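Local coordinates for protein putative thiol-disulfide isomerase or thioredoxin (Salmonella enterica subsp. enterica serovar Typhimurium, PDB 3L9V) that probably acts as a DsbA-like thiol-disulfide oxidoreductase, exchanging disulfide bonds with protein substrates through a thioredoxin fold, at residues A[14-19]-A[53-58]; A[20-25]-A[86-91]. One frame throughout, in Å; residues are numbered along the deposited sequence. Where two conformers were deposited one is given.

Contact 1 of 2, residues A[14-19]-A[53-58]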
# COMPACT_ATOMS: atom_id res chain seq x y z
N ASP A 14 -9.01 -16.30 -2.06
CA ASP A 14 -7.97 -16.05 -3.05
C ASP A 14 -7.22 -14.75 -2.75
O ASP A 14 -6.83 -14.05 -3.68
CB ASP A 14 -8.56 -15.96 -4.45
CG ASP A 14 -9.26 -17.24 -4.87
OD1 ASP A 14 -9.01 -18.30 -4.26
OD2 ASP A 14 -10.06 -17.17 -5.83
N ALA A 15 -7.02 -14.44 -1.47
CA ALA A 15 -6.27 -13.24 -1.09
C ALA A 15 -4.79 -13.46 -1.26
O ALA A 15 -4.28 -14.55 -1.01
CB ALA A 15 -6.57 -12.85 0.36
N PRO A 16 -4.07 -12.41 -1.69
CA PRO A 16 -2.62 -12.49 -1.60
C PRO A 16 -2.22 -12.85 -0.15
O PRO A 16 -3.01 -12.60 0.75
CB PRO A 16 -2.18 -11.06 -1.95
CG PRO A 16 -3.30 -10.50 -2.77
CD PRO A 16 -4.55 -11.12 -2.21
N ALA A 17 -1.04 -13.42 0.06
CA ALA A 17 -0.64 -13.82 1.42
C ALA A 17 -0.63 -12.65 2.37
O ALA A 17 -1.03 -12.78 3.54
CB ALA A 17 0.71 -14.49 1.42
N VAL A 18 -0.13 -11.51 1.90
CA VAL A 18 -0.22 -10.27 2.66
C VAL A 18 -0.78 -9.17 1.77
O VAL A 18 -0.38 -9.01 0.61
CB VAL A 18 1.13 -9.81 3.25
CG1 VAL A 18 0.95 -8.54 4.07
CG2 VAL A 18 1.73 -10.89 4.12
N VAL A 19 -1.72 -8.43 2.31
CA VAL A 19 -2.27 -7.26 1.65
C VAL A 19 -2.13 -6.08 2.61
O VAL A 19 -2.44 -6.21 3.80
CB VAL A 19 -3.75 -7.46 1.34
CG1 VAL A 19 -4.40 -6.16 0.86
CG2 VAL A 19 -3.94 -8.60 0.31
N VAL A 53 0.90 -7.55 -1.55
CA VAL A 53 0.35 -6.58 -2.47
C VAL A 53 -0.16 -5.36 -1.70
O VAL A 53 -0.75 -5.51 -0.63
CB VAL A 53 -0.82 -7.19 -3.26
CG1 VAL A 53 -1.31 -6.24 -4.30
CG2 VAL A 53 -0.37 -8.51 -3.91
N LYS A 54 0.07 -4.16 -2.26
CA LYS A 54 -0.40 -2.93 -1.63
C LYS A 54 -1.45 -2.23 -2.47
O LYS A 54 -1.33 -2.09 -3.70
CB LYS A 54 0.78 -1.96 -1.34
CG LYS A 54 1.87 -2.59 -0.53
CD LYS A 54 2.90 -1.55 -0.10
CE LYS A 54 2.29 -0.54 0.86
NZ LYS A 54 3.28 0.40 1.46
N TYR A 55 -2.46 -1.77 -1.78
CA TYR A 55 -3.54 -1.07 -2.40
C TYR A 55 -3.68 0.28 -1.76
O TYR A 55 -3.67 0.40 -0.54
CB TYR A 55 -4.85 -1.82 -2.19
CG TYR A 55 -4.87 -3.23 -2.74
CD1 TYR A 55 -4.55 -3.49 -4.07
CD2 TYR A 55 -5.27 -4.30 -1.94
CE1 TYR A 55 -4.60 -4.78 -4.58
CE2 TYR A 55 -5.33 -5.60 -2.44
CZ TYR A 55 -5.00 -5.83 -3.76
OH TYR A 55 -5.05 -7.10 -4.24
N HIS A 56 -3.87 1.29 -2.61
CA HIS A 56 -4.04 2.67 -2.16
C HIS A 56 -5.49 3.00 -1.84
O HIS A 56 -6.42 2.49 -2.49
CB HIS A 56 -3.49 3.65 -3.22
CG HIS A 56 -3.21 5.00 -2.66
ND1 HIS A 56 -4.09 6.06 -2.75
CD2 HIS A 56 -2.15 5.47 -1.95
CE1 HIS A 56 -3.59 7.11 -2.13
NE2 HIS A 56 -2.41 6.78 -1.64
N VAL A 57 -5.70 3.84 -0.83
CA VAL A 57 -7.04 4.20 -0.41
C VAL A 57 -7.28 5.67 -0.74
O VAL A 57 -6.39 6.50 -0.61
CB VAL A 57 -7.31 3.92 1.10
CG1 VAL A 57 -6.79 2.52 1.50
CG2 VAL A 57 -6.73 4.99 1.97
N SER A 58 -8.50 5.96 -1.16
CA SER A 58 -8.84 7.23 -1.77
C SER A 58 -9.40 8.20 -0.77
O SER A 58 -9.39 9.40 -1.01
CB SER A 58 -9.87 7.01 -2.89
OG SER A 58 -9.32 6.15 -3.85
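The amide of Val-53 donates to the carbonyl of Val-18, with N and O 2.9 Å apart and 161° at the hydrogen, and this bond joins two parallel strands of a thioredoxin-fold sheet. Strands 18-22 and 52-56 are the two parallel members of a beta-alpha-beta crossover, a worked example of how neighbouring parallel strands are stitched. Val-19 and Val-53 form the bridge pair, their CA atoms 4.9 Å apart. Val-53 reaches residues on both sides of its partner: its N goes back to Val-18, while its O takes the amide of Glu-20. Between these two bonds the CA of Val-19 offers its hydrogen to the same oxygen, a CA-H...O contact with Val-19 CA 3.3 Å from Val-53 O.

Side chains close over the face that carries Val-19, Val-53 and Tyr-55. The first torsion of Val-19 sets CG1 anti to its own backbone N (chi1 171°), and this methyl approaches the phenol ring obliquely, 3.5 Å from both CD2 and CE2 of Tyr-55. Helices 64-77 and 125-140 cover the tyrosine, through Met-75, Gln-134 and Leu-137. On the other face of the sheet Val-18 packs against Val-178 and Leu-182 of helix 167-182, so successive residues of one strand serve two hydrophobic layers.

Ahead of the strand, CB of Pro-16 points toward the 53-58 segment, and its ring crosses the side chain of Val-53 at about a right angle. Val-53 was modelled in two conformers; in one of them CG2, beside its own backbone N, lies 3.7 Å from Pro-16 CB and equally near CG, a contact less certain for resting on that conformer. The far end of the tyrosine finishes the row more loosely, with Tyr-55 OH 4.1 Å from Pro-16 CG.

Contact 2 of 2, residues A[20-25]-A[86-91]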
# COMPACT_ATOMS: atom_id res chain seq x y z
N GLU A 20 -1.64 -4.95 2.11
CA GLU A 20 -1.61 -3.72 2.89
C GLU A 20 -2.35 -2.55 2.20
O GLU A 20 -2.00 -2.13 1.10
CB GLU A 20 -0.17 -3.33 3.22
CG GLU A 20 -0.05 -2.02 3.96
CD GLU A 20 1.38 -1.60 4.23
OE1 GLU A 20 2.32 -2.42 4.15
OE2 GLU A 20 1.57 -0.41 4.54
N PHE A 21 -3.41 -2.06 2.83
CA PHE A 21 -4.05 -0.84 2.36
C PHE A 21 -3.31 0.33 2.99
O PHE A 21 -3.04 0.33 4.21
CB PHE A 21 -5.53 -0.81 2.74
CG PHE A 21 -6.37 -1.81 1.98
CD1 PHE A 21 -6.37 -3.16 2.33
CD2 PHE A 21 -7.16 -1.41 0.90
CE1 PHE A 21 -7.16 -4.09 1.65
CE2 PHE A 21 -7.93 -2.34 0.19
CZ PHE A 21 -7.94 -3.68 0.57
N PHE A 22 -2.96 1.32 2.15
CA PHE A 22 -2.12 2.44 2.59
C PHE A 22 -2.55 3.70 1.86
O PHE A 22 -3.33 3.64 0.91
CB PHE A 22 -0.62 2.15 2.30
CG PHE A 22 -0.21 2.38 0.82
CD1 PHE A 22 -0.63 1.51 -0.18
CD2 PHE A 22 0.57 3.47 0.46
CE1 PHE A 22 -0.26 1.72 -1.53
CE2 PHE A 22 0.93 3.71 -0.87
CZ PHE A 22 0.52 2.81 -1.87
N SER A 23 -2.02 4.84 2.30
CA SER A 23 -2.23 6.10 1.61
C SER A 23 -0.95 6.91 1.58
O SER A 23 -0.22 6.92 2.55
CB SER A 23 -3.30 6.92 2.32
OG SER A 23 -3.32 8.24 1.81
N PHE A 24 -0.68 7.64 0.49
CA PHE A 24 0.49 8.53 0.48
C PHE A 24 0.40 9.71 1.47
O PHE A 24 1.39 10.42 1.71
CB PHE A 24 0.79 8.99 -0.95
CG PHE A 24 1.34 7.89 -1.81
CD1 PHE A 24 2.56 7.32 -1.52
CD2 PHE A 24 0.61 7.40 -2.88
CE1 PHE A 24 3.05 6.28 -2.28
CE2 PHE A 24 1.11 6.38 -3.65
CZ PHE A 24 2.32 5.81 -3.35
N TYR A 25 -0.77 9.88 2.08
CA TYR A 25 -1.00 10.92 3.07
C TYR A 25 -0.85 10.42 4.52
O TYR A 25 -0.90 11.21 5.45
CB TYR A 25 -2.41 11.48 2.93
CG TYR A 25 -2.64 12.38 1.74
CD1 TYR A 25 -2.20 13.70 1.75
CD2 TYR A 25 -3.35 11.92 0.63
CE1 TYR A 25 -2.43 14.53 0.67
CE2 TYR A 25 -3.60 12.74 -0.45
CZ TYR A 25 -3.12 14.04 -0.43
OH TYR A 25 -3.36 14.86 -1.50
N ALA A 86 8.78 7.35 -4.97
CA ALA A 86 8.59 8.69 -5.53
C ALA A 86 7.47 9.51 -4.88
O ALA A 86 7.65 10.70 -4.60
CB ALA A 86 8.39 8.62 -7.04
N PHE A 87 6.32 8.88 -4.63
CA PHE A 87 5.20 9.62 -4.05
C PHE A 87 5.35 9.92 -2.55
O PHE A 87 4.82 10.93 -2.06
CB PHE A 87 3.87 8.92 -4.35
CG PHE A 87 3.34 9.19 -5.74
CD1 PHE A 87 3.10 10.48 -6.16
CD2 PHE A 87 3.05 8.16 -6.60
CE1 PHE A 87 2.58 10.73 -7.43
CE2 PHE A 87 2.56 8.40 -7.87
CZ PHE A 87 2.33 9.68 -8.29
N PHE A 88 6.05 9.06 -1.82
CA PHE A 88 6.31 9.35 -0.42
C PHE A 88 7.34 10.48 -0.29
O PHE A 88 7.21 11.34 0.55
CB PHE A 88 6.76 8.10 0.33
CG PHE A 88 5.60 7.28 0.87
CD1 PHE A 88 4.59 7.89 1.57
CD2 PHE A 88 5.55 5.90 0.69
CE1 PHE A 88 3.52 7.14 2.07
CE2 PHE A 88 4.50 5.15 1.18
CZ PHE A 88 3.48 5.77 1.87
N THR A 89 8.36 10.45 -1.13
CA THR A 89 9.31 11.56 -1.19
C THR A 89 8.60 12.84 -1.55
O THR A 89 8.72 13.84 -0.84
CB THR A 89 10.41 11.27 -2.22
OG1 THR A 89 11.05 10.05 -1.84
CG2 THR A 89 11.44 12.40 -2.25
N ALA A 90 7.81 12.81 -2.62
CA ALA A 90 7.13 14.02 -3.09
C ALA A 90 6.21 14.60 -2.04
O ALA A 90 6.12 15.82 -1.89
CB ALA A 90 6.37 13.76 -4.38
N GLY A 91 5.50 13.74 -1.31
CA GLY A 91 4.56 14.25 -0.33
C GLY A 91 5.21 14.51 1.02
O GLY A 91 5.50 15.66 1.37
O HOH W 1 3.71 11.29 0.41
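The Phe-24 ring meets the helix 80-93 through two phenylalanines in different ways. The CB of Phe-87 sits over the middle of one face, a CH-pi contact 3.4 Å from the Phe-24 centroid and only 10° off the ring normal. Phe-88 takes the edge instead: CD1 of Phe-24 points at the centre of its face, an edge-to-face pair with centroids 4.8 Å apart and planes at 68°. On the face of Phe-24 opposite Phe-87 lies CE2 of Phe-22, nearer the rim, and Phe-22 CD2 comes to 4.0 Å from Phe-88 CZ.

Polar contacts flank this cluster. A water donates to both Phe-24 O (2.8 Å) and Phe-87 O (2.7 Å), tying the loop just past the strand to the helix. Ser-23 OG accepts from Tyr-25 N at 3.0 Å, an ST turn that bends the chain straight after the strand. Farther out, Leu-67 of helix 64-77 touches Phe-24 and Phe-87, while Cys-29 touches Phe-22 and Phe-88. Cys-29 belongs to a CxxC pattern at the start of helix 27-35, consistent with the redox site of a DsbA-like thioredoxin fold, where a helical insertion packs beside that motif.

From the N terminus, the chain runs through 14-19 straight into 20-25, so strand 18-22 and the loops at its two ends supply the first half of both contacts. It then passes through helices 27-35 and 38-43 before returning at 53-58, where contact 1 closes a loop with 33 intervening residues at the 52-56 edge of the sheet. Helix 64-77 follows, and contact 2 closes a 60-residue loop when 86-91 arrives. Because the segments alternate, the two loops cross. They also touch directly: His-56 NE2, in the strand of contact 1, is 2.9 Å from Phe-24 N, probably hydrogen-bonded. Together they tie the parallel strand pair to helix 80-93, joining the sheet to the helical part of the protein.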